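Local coordinates for protein ethylbenzene dehydrogenase beta-subunit (Aromatoleum aromaticum, PDB 2IVF) that is the iron-sulfur beta-subunit of an oxidoreductase and holds three SF4 clusters and one F3S cluster, which probably relay electrons through it, at residues Arg52-Thr57 with Ala148-His153; Thr87-Gly92 with Pro124-Asn129; His153-Ala158 with Gly267-Tyr272. All coordinates share one frame; numbering follows the deposited sequence.

From the N terminus, Arg52-Thr57 comes first; Ala148-His153 closes interaction 1 with it, pairing strand 55-59 with strand 141-149. Interaction 2 is nested inside that loop: Thr87-Gly92 meets Pro124-Asn129, loop segments before and after helix 99-104 in the chain. The two contacts touch, since Tyr128 OH lies 2.8 Å from Val56 N, a probable hydrogen bond. Interaction 3 follows in series. It starts at His153, which it shares with interaction 1, and closes at Gly267-Tyr272, joining the cysteine loop before helix 158-162 to the lead-in of strand 270-273. Interactions 1 and 3 both touch one SF4 cluster, while interactions 2 and 3 stay apart.

Interaction 1: residues Arg52-Thr57 with Ala148-His153; sequences RWNNVT and ARMCNH. With SF4 (iron/sulfur cluster), chain S; SF4 (iron/sulfur cluster), chain U; SF4 (iron/sulfur cluster), chain T.
Asn55 and Arg149 face each other as a hydrogen-bonded antiparallel pair, joining strands 55-59 and 141-149. Asn55 N gives a nearly straight bond to Arg149 O at 2.8 Å. Arg149 N returns one to Asn55 O, also 2.8 Å. The two side chains share a face of the sheet and cross obliquely, with amide and guanidinium planes 68° apart. Asn55 CG sits between its backbone N and carbonyl carbon (chi1 49°), which brings it close to Arg149 O and CB. The guanidinium reaches on to other partners: NH2 bonds Tyr196 O, and Tyr68 makes a cation-pi contact.

Val56 and Ala148, the adjacent non-hydrogen-bonded pair, turn to the opposite face. There Val56 CG2 meets Ala148 CB at 3.9 Å, and both methyls pack against the SF4 of chain T. Asn54 and Met150 lie side by side and point the same way. Asn54 OD1 touches Met150 CG at 3.5 Å but takes its hydrogen bond from Arg235. Next to them is the SF4 of chain U: Met150 CG is 3.6 Å from its S4, and Trp53 turns a ring edge to its S3.

Beyond the strand, Cys151 SG binds iron FE4 of the SF4 of chain S at 2.3 Å. The same sulfur accepts a hydrogen bond from His153 N at 3.2 Å and lies over the centre of one face of the His153 ring.

The ladder and the loops that continue from it line three cluster pockets, a layout in keeping with a ferredoxin-like subunit that carries several clusters. Val56 and Ala148 give the chain T cluster an apolar wall on this side. The N-H donated to the cysteine sulfur probably draws charge from that ligand and may raise the potential of its cluster.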
loop_
_atom_site.group_PDB
_atom_site.type_symbol
_atom_site.label_atom_id
_atom_site.label_comp_id
_atom_site.label_asym_id
_atom_site.label_seq_id
_atom_site.Cartn_x
_atom_site.Cartn_y
_atom_site.Cartn_z
ATOM N N ARG B 52 -2.320 -3.451 18.506
ATOM C CA ARG B 52 -1.256 -3.027 17.596
ATOM C C ARG B 52 -0.106 -2.583 18.440
ATOM O O ARG B 52 0.096 -1.389 18.693
ATOM C CB ARG B 52 -1.743 -1.907 16.653
ATOM C CG ARG B 52 -2.622 -2.408 15.540
ATOM C CD ARG B 52 -4.083 -2.449 15.980
ATOM N NE ARG B 52 -4.958 -2.889 14.891
ATOM C CZ ARG B 52 -6.271 -2.935 14.991
ATOM N NH1 ARG B 52 -6.856 -2.617 16.127
ATOM N NH2 ARG B 52 -7.018 -3.311 13.967
ATOM N N TRP B 53 0.637 -3.570 18.918
ATOM C CA TRP B 53 1.772 -3.312 19.804
ATOM C C TRP B 53 2.725 -2.382 19.088
ATOM O O TRP B 53 3.224 -1.460 19.687
ATOM C CB TRP B 53 2.495 -4.574 20.190
ATOM C CG TRP B 53 1.734 -5.569 20.983
ATOM C CD1 TRP B 53 0.548 -5.397 21.655
ATOM C CD2 TRP B 53 2.173 -6.899 21.286
ATOM N NE1 TRP B 53 0.231 -6.528 22.323
ATOM C CE2 TRP B 53 1.209 -7.468 22.132
ATOM C CE3 TRP B 53 3.304 -7.652 20.932
ATOM C CZ2 TRP B 53 1.300 -8.771 22.582
ATOM C CZ3 TRP B 53 3.422 -8.913 21.403
ATOM C CH2 TRP B 53 2.427 -9.474 22.235
ATOM N N ASN B 54 2.946 -2.604 17.791
ATOM C CA ASN B 54 3.556 -1.616 16.957
ATOM C C ASN B 54 2.419 -0.940 16.248
ATOM O O ASN B 54 1.594 -1.600 15.586
ATOM C CB ASN B 54 4.504 -2.199 15.910
ATOM C CG ASN B 54 5.081 -1.117 15.034
ATOM O OD1 ASN B 54 6.219 -0.729 15.209
ATOM N ND2 ASN B 54 4.262 -0.574 14.106
ATOM N N ASN B 55 2.326 0.366 16.457
ATOM C CA ASN B 55 1.265 1.129 15.841
ATOM C C ASN B 55 1.820 2.321 15.082
ATOM O O ASN B 55 2.836 2.901 15.466
ATOM C CB ASN B 55 0.220 1.578 16.867
ATOM C CG ASN B 55 0.815 2.220 18.054
ATOM O OD1 ASN B 55 1.149 1.528 19.048
ATOM N ND2 ASN B 55 0.909 3.516 18.027
ATOM N N VAL B 56 1.147 2.682 14.010
ATOM C CA VAL B 56 1.573 3.844 13.215
ATOM C C VAL B 56 0.393 4.685 12.850
ATOM O O VAL B 56 -0.568 4.189 12.285
ATOM C CB VAL B 56 2.318 3.466 11.925
ATOM C CG1 VAL B 56 2.865 4.710 11.308
ATOM C CG2 VAL B 56 3.431 2.447 12.155
ATOM N N THR B 57 0.416 5.958 13.241
ATOM C CA THR B 57 -0.684 6.834 12.891
ATOM C C THR B 57 -0.158 8.147 12.377
ATOM O O THR B 57 1.012 8.458 12.494
ATOM C CB THR B 57 -1.604 7.098 14.113
ATOM O OG1 THR B 57 -0.822 7.634 15.185
ATOM C CG2 THR B 57 -2.315 5.772 14.578
ATOM N N ALA B 148 5.286 6.207 14.364
ATOM C CA ALA B 148 5.388 4.837 14.823
ATOM C C ALA B 148 5.671 4.800 16.288
ATOM O O ALA B 148 6.493 5.579 16.818
ATOM C CB ALA B 148 6.479 4.043 14.032
ATOM N N ARG B 149 4.987 3.888 16.963
ATOM C CA ARG B 149 5.094 3.772 18.383
ATOM C C ARG B 149 4.988 2.315 18.804
ATOM O O ARG B 149 4.289 1.523 18.168
ATOM C CB ARG B 149 4.002 4.581 19.075
ATOM C CG ARG B 149 4.118 6.102 18.890
ATOM C CD ARG B 149 2.929 6.809 19.433
ATOM N NE ARG B 149 2.886 6.445 20.833
ATOM C CZ ARG B 149 1.825 6.031 21.501
ATOM N NH1 ARG B 149 0.643 5.965 20.944
ATOM N NH2 ARG B 149 1.963 5.669 22.770
ATOM N N MET B 150 5.649 1.999 19.896
ATOM C CA MET B 150 5.515 0.706 20.540
ATOM C C MET B 150 5.642 0.969 22.033
ATOM O O MET B 150 5.684 2.131 22.460
ATOM C CB MET B 150 6.641 -0.259 20.107
ATOM C CG MET B 150 6.929 -0.343 18.652
ATOM S SD MET B 150 8.121 0.864 18.013
ATOM C CE MET B 150 9.654 0.086 18.601
ATOM N N CYS B 151 5.772 -0.085 22.830
ATOM C CA CYS B 151 6.064 0.122 24.248
ATOM C C CYS B 151 7.472 0.689 24.319
ATOM O O CYS B 151 8.364 0.257 23.596
ATOM C CB CYS B 151 5.950 -1.149 25.069
ATOM S SG CYS B 151 6.776 -1.084 26.674
ATOM N N ASN B 152 7.657 1.657 25.209
ATOM C CA ASN B 152 8.914 2.349 25.351
ATOM C C ASN B 152 9.912 1.643 26.269
ATOM O O ASN B 152 11.013 2.125 26.435
ATOM C CB ASN B 152 8.647 3.806 25.817
ATOM C CG ASN B 152 7.798 4.554 24.846
ATOM O OD1 ASN B 152 8.234 4.810 23.713
ATOM N ND2 ASN B 152 6.547 4.809 25.210
ATOM N N HIS B 153 9.524 0.530 26.897
ATOM C CA HIS B 153 10.381 -0.173 27.843
ATOM C C HIS B 153 11.086 0.756 28.769
ATOM O O HIS B 153 12.317 0.734 28.951
ATOM C CB HIS B 153 11.298 -1.142 27.112
ATOM C CG HIS B 153 10.528 -2.141 26.335
ATOM N ND1 HIS B 153 9.960 -3.254 26.924
ATOM C CD2 HIS B 153 10.109 -2.141 25.047
ATOM C CE1 HIS B 153 9.278 -3.924 26.016
ATOM N NE2 HIS B 153 9.363 -3.277 24.867
HETATM FE FE1 SF4 S . 3.816 1.983 29.174
HETATM FE FE2 SF4 S . 5.032 0.354 30.845
HETATM FE FE3 SF4 S . 6.431 2.395 29.656
HETATM FE FE4 SF4 S . 5.619 0.260 28.137
HETATM S S1 SF4 S . 7.128 0.231 29.889
HETATM S S2 SF4 S . 5.396 2.502 27.631
HETATM S S3 SF4 S . 3.672 -0.286 29.157
HETATM S S4 SF4 S . 4.727 2.611 31.194
HETATM FE FE1 SF4 U . 7.369 -5.013 20.165
HETATM FE FE2 SF4 U . 5.908 -6.056 18.246
HETATM FE FE3 SF4 U . 7.997 -4.484 17.621
HETATM FE FE4 SF4 U . 8.488 -6.957 18.560
HETATM S S1 SF4 U . 7.472 -6.435 16.571
HETATM S S2 SF4 U . 9.473 -5.042 19.300
HETATM S S3 SF4 U . 6.722 -7.237 20.052
HETATM S S4 SF4 U . 6.030 -3.868 18.734
HETATM FE FE1 SF4 T . 7.384 4.007 9.069
HETATM FE FE2 SF4 T . 6.763 1.520 10.041
HETATM FE FE3 SF4 T . 9.064 1.983 8.728
HETATM FE FE4 SF4 T . 6.785 1.952 7.277
HETATM S S1 SF4 T . 7.663 0.209 8.404
HETATM S S2 SF4 T . 8.500 3.465 7.133
HETATM S S3 SF4 T . 5.390 2.895 8.820
HETATM S S4 SF4 T . 8.424 2.900 10.757
#

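Interaction 2: residues Thr87-Gly92 with Pro124-Asn129; sequences TLIDSG and PAWGYN
Ile89 and Trp126 make the apolar part of this contact. Ile89 CG2 lies 3.7 Å from Trp126 CB and also packs on CD1. The side chains meet at a slant. CG2 of Ile89 is anti to its backbone N, and Trp126 CG is likewise anti to N (chi1 -178°).

At the indole edge, Ile89 O lies in the ring plane, 3.3 Å from carbon CD1 of Trp126. The polar contact of the ring is through water. This water accepts from Trp126 NE1 at 2.7 Å and donates to Asp90 O at 2.9 Å, bridging the two loops.

One backbone bond joins them directly: Tyr128 N donates to Gly92 O at 3.0 Å. The C=O...donor angle is 102°, so the N-H comes in from the side of the carbonyl. Gly92 ends a type I turn that starts at Ile89, and its phi is 99°, a value that suits glycine. Tyr128 CB lies 3.9 Å from Gly92 CA.

Bonds inside Thr87-Gly92 stiffen the turn. Thr87 OG1 accepts from Asp90 N at 3.0 Å, an ST motif, and Asp90 OD2 accepts from Thr87 N. Thr87 O is gripped twice, by Ser91 N and Ser91 OG, from opposite faces of its plane.

Arg66, outside both segments, makes a salt bridge with Asp90 OD1 and a cation-pi contact with Trp126. Tyr128 OH hydrogen-bonds Gln32.

The contact joins the loop before helix 99-104 to the loop after it, by one apolar touch, one backbone bond and a water; no residue in it binds a cluster. The water gives both the buried indole N-H and the Asp90 carbonyl a partner, and the positive charge of Arg66 is probably balanced by Asp90 beside the electron-rich indole.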
loop_
_atom_site.group_PDB
_atom_site.type_symbol
_atom_site.label_atom_id
_atom_site.label_comp_id
_atom_site.label_asym_id
_atom_site.label_seq_id
_atom_site.Cartn_x
_atom_site.Cartn_y
_atom_site.Cartn_z
ATOM N N THR B 87 -11.270 1.768 25.318
ATOM C CA THR B 87 -12.274 0.837 24.865
ATOM C C THR B 87 -11.714 0.070 23.673
ATOM O O THR B 87 -10.625 0.377 23.167
ATOM C CB THR B 87 -13.517 1.599 24.430
ATOM O OG1 THR B 87 -13.114 2.484 23.379
ATOM C CG2 THR B 87 -14.168 2.391 25.616
ATOM N N LEU B 88 -12.452 -0.954 23.228
ATOM C CA LEU B 88 -12.090 -1.716 22.051
ATOM C C LEU B 88 -11.974 -0.800 20.839
ATOM O O LEU B 88 -11.031 -0.914 20.027
ATOM C CB LEU B 88 -13.141 -2.784 21.753
ATOM C CG LEU B 88 -12.911 -3.655 20.512
ATOM C CD1 LEU B 88 -11.463 -4.080 20.460
ATOM C CD2 LEU B 88 -13.873 -4.860 20.499
ATOM N N ILE B 89 -12.946 0.110 20.722
ATOM C CA ILE B 89 -12.924 1.075 19.615
ATOM C C ILE B 89 -11.721 1.981 19.733
ATOM O O ILE B 89 -11.006 2.159 18.747
ATOM C CB ILE B 89 -14.240 1.884 19.486
ATOM C CG1 ILE B 89 -15.374 0.944 19.080
ATOM C CG2 ILE B 89 -14.153 2.996 18.407
ATOM C CD1 ILE B 89 -16.718 1.525 19.376
ATOM N N ASP B 90 -11.458 2.516 20.926
ATOM C CA ASP B 90 -10.265 3.359 21.141
ATOM C C ASP B 90 -9.012 2.610 20.675
ATOM O O ASP B 90 -8.068 3.207 20.139
ATOM C CB ASP B 90 -10.057 3.716 22.617
ATOM C CG ASP B 90 -11.071 4.677 23.171
ATOM O OD1 ASP B 90 -11.618 5.502 22.418
ATOM O OD2 ASP B 90 -11.297 4.622 24.408
ATOM N N SER B 91 -9.011 1.283 20.889
ATOM C CA SER B 91 -7.885 0.441 20.623
ATOM C C SER B 91 -7.863 -0.053 19.191
ATOM O O SER B 91 -7.126 -0.975 18.845
ATOM C CB SER B 91 -7.878 -0.725 21.622
ATOM O OG SER B 91 -7.899 -0.201 22.947
ATOM N N GLY B 92 -8.706 0.537 18.358
ATOM C CA GLY B 92 -8.649 0.293 16.921
ATOM C C GLY B 92 -9.668 -0.712 16.411
ATOM O O GLY B 92 -9.753 -0.937 15.207
ATOM N N PRO B 124 -18.525 0.926 11.741
ATOM C CA PRO B 124 -17.595 1.635 12.605
ATOM C C PRO B 124 -17.605 3.109 12.298
ATOM O O PRO B 124 -17.798 3.503 11.157
ATOM C CB PRO B 124 -16.247 1.021 12.251
ATOM C CG PRO B 124 -16.381 0.503 10.839
ATOM C CD PRO B 124 -17.850 0.166 10.667
ATOM N N ALA B 125 -17.427 3.922 13.323
ATOM C CA ALA B 125 -17.229 5.341 13.128
ATOM C C ALA B 125 -15.820 5.722 13.570
ATOM O O ALA B 125 -15.456 6.917 13.629
ATOM C CB ALA B 125 -18.318 6.131 13.922
ATOM N N TRP B 126 -15.040 4.698 13.921
ATOM C CA TRP B 126 -13.655 4.839 14.241
ATOM C C TRP B 126 -13.020 3.465 14.098
ATOM O O TRP B 126 -13.712 2.435 14.017
ATOM C CB TRP B 126 -13.476 5.383 15.650
ATOM C CG TRP B 126 -12.065 5.596 16.016
ATOM C CD1 TRP B 126 -11.281 4.773 16.778
ATOM C CD2 TRP B 126 -11.227 6.686 15.611
ATOM N NE1 TRP B 126 -10.017 5.294 16.890
ATOM C CE2 TRP B 126 -9.950 6.457 16.163
ATOM C CE3 TRP B 126 -11.424 7.828 14.828
ATOM C CZ2 TRP B 126 -8.901 7.311 15.949
ATOM C CZ3 TRP B 126 -10.393 8.697 14.664
ATOM C CH2 TRP B 126 -9.150 8.450 15.218
ATOM N N GLY B 127 -11.704 3.471 14.003
ATOM C CA GLY B 127 -10.913 2.268 14.047
ATOM C C GLY B 127 -9.439 2.621 14.002
ATOM O O GLY B 127 -9.053 3.803 13.940
ATOM N N TYR B 128 -8.610 1.590 13.988
ATOM C CA TYR B 128 -7.167 1.756 13.897
ATOM C C TYR B 128 -6.858 2.624 12.673
ATOM O O TYR B 128 -7.343 2.328 11.575
ATOM C CB TYR B 128 -6.502 0.386 13.726
ATOM C CG TYR B 128 -5.011 0.523 13.549
ATOM C CD1 TYR B 128 -4.214 0.956 14.585
ATOM C CD2 TYR B 128 -4.421 0.343 12.313
ATOM C CE1 TYR B 128 -2.838 1.133 14.413
ATOM C CE2 TYR B 128 -3.055 0.498 12.120
ATOM C CZ TYR B 128 -2.270 0.928 13.171
ATOM O OH TYR B 128 -0.919 1.080 12.975
ATOM N N ASN B 129 -6.076 3.688 12.870
ATOM C CA ASN B 129 -5.566 4.499 11.778
ATOM C C ASN B 129 -6.684 5.159 10.973
ATOM O O ASN B 129 -6.555 5.424 9.784
ATOM C CB ASN B 129 -4.670 3.643 10.864
ATOM C CG ASN B 129 -3.773 4.481 10.001
ATOM O OD1 ASN B 129 -3.429 5.598 10.392
ATOM N ND2 ASN B 129 -3.415 3.989 8.810
HETATM O O HOH W 1 -7.922 3.555 17.223
#

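Interaction 3: residues His153-Ala158 with Gly267-Tyr272. With SF4 (iron/sulfur cluster), chain S.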
loop_
_atom_site.group_PDB
_atom_site.type_symbol
_atom_site.label_atom_id
_atom_site.label_comp_id
_atom_site.label_asym_id
_atom_site.label_seq_id
_atom_site.Cartn_x
_atom_site.Cartn_y
_atom_site.Cartn_z
ATOM N N HIS B 153 9.524 0.530 26.897
ATOM C CA HIS B 153 10.381 -0.173 27.843
ATOM C C HIS B 153 11.086 0.756 28.769
ATOM O O HIS B 153 12.317 0.734 28.951
ATOM C CB HIS B 153 11.298 -1.142 27.112
ATOM C CG HIS B 153 10.528 -2.141 26.335
ATOM N ND1 HIS B 153 9.960 -3.254 26.924
ATOM C CD2 HIS B 153 10.109 -2.141 25.047
ATOM C CE1 HIS B 153 9.278 -3.924 26.016
ATOM N NE2 HIS B 153 9.363 -3.277 24.867
ATOM N N CYS B 154 10.232 1.569 29.394
ATOM C CA CYS B 154 10.633 2.657 30.228
ATOM C C CYS B 154 11.603 2.281 31.329
ATOM O O CYS B 154 11.611 1.155 31.854
ATOM C CB CYS B 154 9.375 3.291 30.824
ATOM S SG CYS B 154 8.213 3.821 29.557
ATOM N N THR B 155 12.413 3.259 31.695
ATOM C CA THR B 155 13.328 3.124 32.846
ATOM C C THR B 155 12.566 3.236 34.148
ATOM O O THR B 155 12.915 2.598 35.144
ATOM C CB THR B 155 14.373 4.248 32.783
ATOM O OG1 THR B 155 15.102 4.130 31.558
ATOM C CG2 THR B 155 15.317 4.198 33.956
ATOM N N ASN B 156 11.512 4.062 34.157
ATOM C CA ASN B 156 10.658 4.168 35.332
ATOM C C ASN B 156 9.221 3.843 34.949
ATOM O O ASN B 156 8.385 4.744 34.877
ATOM C CB ASN B 156 10.749 5.545 35.929
ATOM C CG ASN B 156 9.852 5.706 37.132
ATOM O OD1 ASN B 156 9.747 4.789 37.944
ATOM N ND2 ASN B 156 9.154 6.861 37.237
ATOM N N PRO B 157 8.942 2.557 34.656
ATOM C CA PRO B 157 7.664 2.161 34.063
ATOM C C PRO B 157 6.496 2.335 35.013
ATOM O O PRO B 157 6.543 1.869 36.169
ATOM C CB PRO B 157 7.862 0.698 33.661
ATOM C CG PRO B 157 9.081 0.242 34.318
ATOM C CD PRO B 157 9.862 1.431 34.836
ATOM N N ALA B 158 5.477 3.038 34.544
ATOM C CA ALA B 158 4.321 3.326 35.376
ATOM C C ALA B 158 3.448 2.084 35.488
ATOM O O ALA B 158 2.857 1.850 36.524
ATOM C CB ALA B 158 3.555 4.481 34.839
ATOM N N GLY B 267 10.619 7.939 31.663
ATOM C CA GLY B 267 11.930 7.659 31.083
ATOM C C GLY B 267 11.833 6.664 29.937
ATOM O O GLY B 267 12.426 5.577 29.962
ATOM N N PRO B 268 11.113 7.024 28.882
ATOM C CA PRO B 268 10.918 6.123 27.775
ATOM C C PRO B 268 12.201 5.851 27.015
ATOM O O PRO B 268 13.082 6.710 26.986
ATOM C CB PRO B 268 9.979 6.901 26.864
ATOM C CG PRO B 268 10.292 8.295 27.206
ATOM C CD PRO B 268 10.478 8.316 28.626
ATOM N N ASN B 269 12.277 4.677 26.388
ATOM C CA ASN B 269 13.472 4.261 25.696
ATOM C C ASN B 269 13.242 3.932 24.237
ATOM O O ASN B 269 13.911 3.107 23.645
ATOM C CB ASN B 269 14.133 3.125 26.455
ATOM C CG ASN B 269 14.627 3.560 27.782
ATOM O OD1 ASN B 269 14.199 3.055 28.850
ATOM N ND2 ASN B 269 15.528 4.517 27.770
ATOM N N ILE B 270 12.285 4.628 23.649
ATOM C CA ILE B 270 12.282 4.852 22.223
ATOM C C ILE B 270 12.570 6.337 21.960
ATOM O O ILE B 270 12.080 7.203 22.685
ATOM C CB ILE B 270 10.955 4.449 21.631
ATOM C CG1 ILE B 270 10.775 2.918 21.858
ATOM C CG2 ILE B 270 10.916 4.799 20.117
ATOM C CD1 ILE B 270 9.385 2.408 21.395
ATOM N N TYR B 271 13.367 6.614 20.923
ATOM C CA TYR B 271 13.808 7.969 20.640
ATOM C C TYR B 271 13.562 8.276 19.186
ATOM O O TYR B 271 13.806 7.450 18.319
ATOM C CB TYR B 271 15.266 8.163 21.023
ATOM C CG TYR B 271 15.539 7.813 22.461
ATOM C CD1 TYR B 271 15.728 6.488 22.857
ATOM C CD2 TYR B 271 15.621 8.808 23.437
ATOM C CE1 TYR B 271 15.959 6.173 24.203
ATOM C CE2 TYR B 271 15.833 8.504 24.753
ATOM C CZ TYR B 271 16.021 7.202 25.134
ATOM O OH TYR B 271 16.252 7.004 26.459
ATOM N N TYR B 272 13.110 9.487 18.944
ATOM C CA TYR B 272 12.621 9.892 17.647
ATOM C C TYR B 272 13.460 11.039 17.095
ATOM O O TYR B 272 13.776 11.980 17.808
ATOM C CB TYR B 272 11.184 10.378 17.771
ATOM C CG TYR B 272 10.220 9.283 18.093
ATOM C CD1 TYR B 272 9.983 8.917 19.425
ATOM C CD2 TYR B 272 9.494 8.651 17.093
ATOM C CE1 TYR B 272 9.083 7.923 19.719
ATOM C CE2 TYR B 272 8.626 7.632 17.371
ATOM C CZ TYR B 272 8.416 7.274 18.677
ATOM O OH TYR B 272 7.518 6.289 18.977
HETATM FE FE1 SF4 S . 3.816 1.983 29.174
HETATM FE FE2 SF4 S . 5.032 0.354 30.845
HETATM FE FE3 SF4 S . 6.431 2.395 29.656
HETATM FE FE4 SF4 S . 5.619 0.260 28.137
HETATM S S1 SF4 S . 7.128 0.231 29.889
HETATM S S2 SF4 S . 5.396 2.502 27.631
HETATM S S3 SF4 S . 3.672 -0.286 29.157
HETATM S S4 SF4 S . 4.727 2.611 31.194
#
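Thr155 and Cys154 meet Gly267 at one carbonyl. Thr155 N donates to Gly267 O at 2.9 Å. The N-H...O angle is 171°, but the donor stands 37° out of the carbonyl plane. Cys154 CA approaches the same oxygen at 3.4 Å in a CA-H...O contact. Cys154 SG binds iron FE3 of the SF4 of chain S at 2.3 Å and lies 4.0 Å from Pro268 CA. Ala158 N lies 3.5 Å from S4 of this cluster. CG of Asn269 is beside its backbone N (chi1 -65°), and its amide end comes close to His153 O and Thr155 OG1. The side chains of Thr155 and Asn269 cross at about a right angle.

A second shell positions these groups. Lys170 NZ bonds Cys154 O, and His153 ND1 pairs with Val177 N. Tyr271 pairs with strand 19-24. Further along the loop, Pro157 is the N-cap of helix 158-162.

The cysteine loop is therefore held against the lead-in to strand 270-273 by the Thr155 N to Gly267 O bond, with the Asn152-Asn269 backbone bond beside it. The start of the helix and the charge of Lys170 would both be expected to favour the negative charge of the cluster and its cysteine ligands.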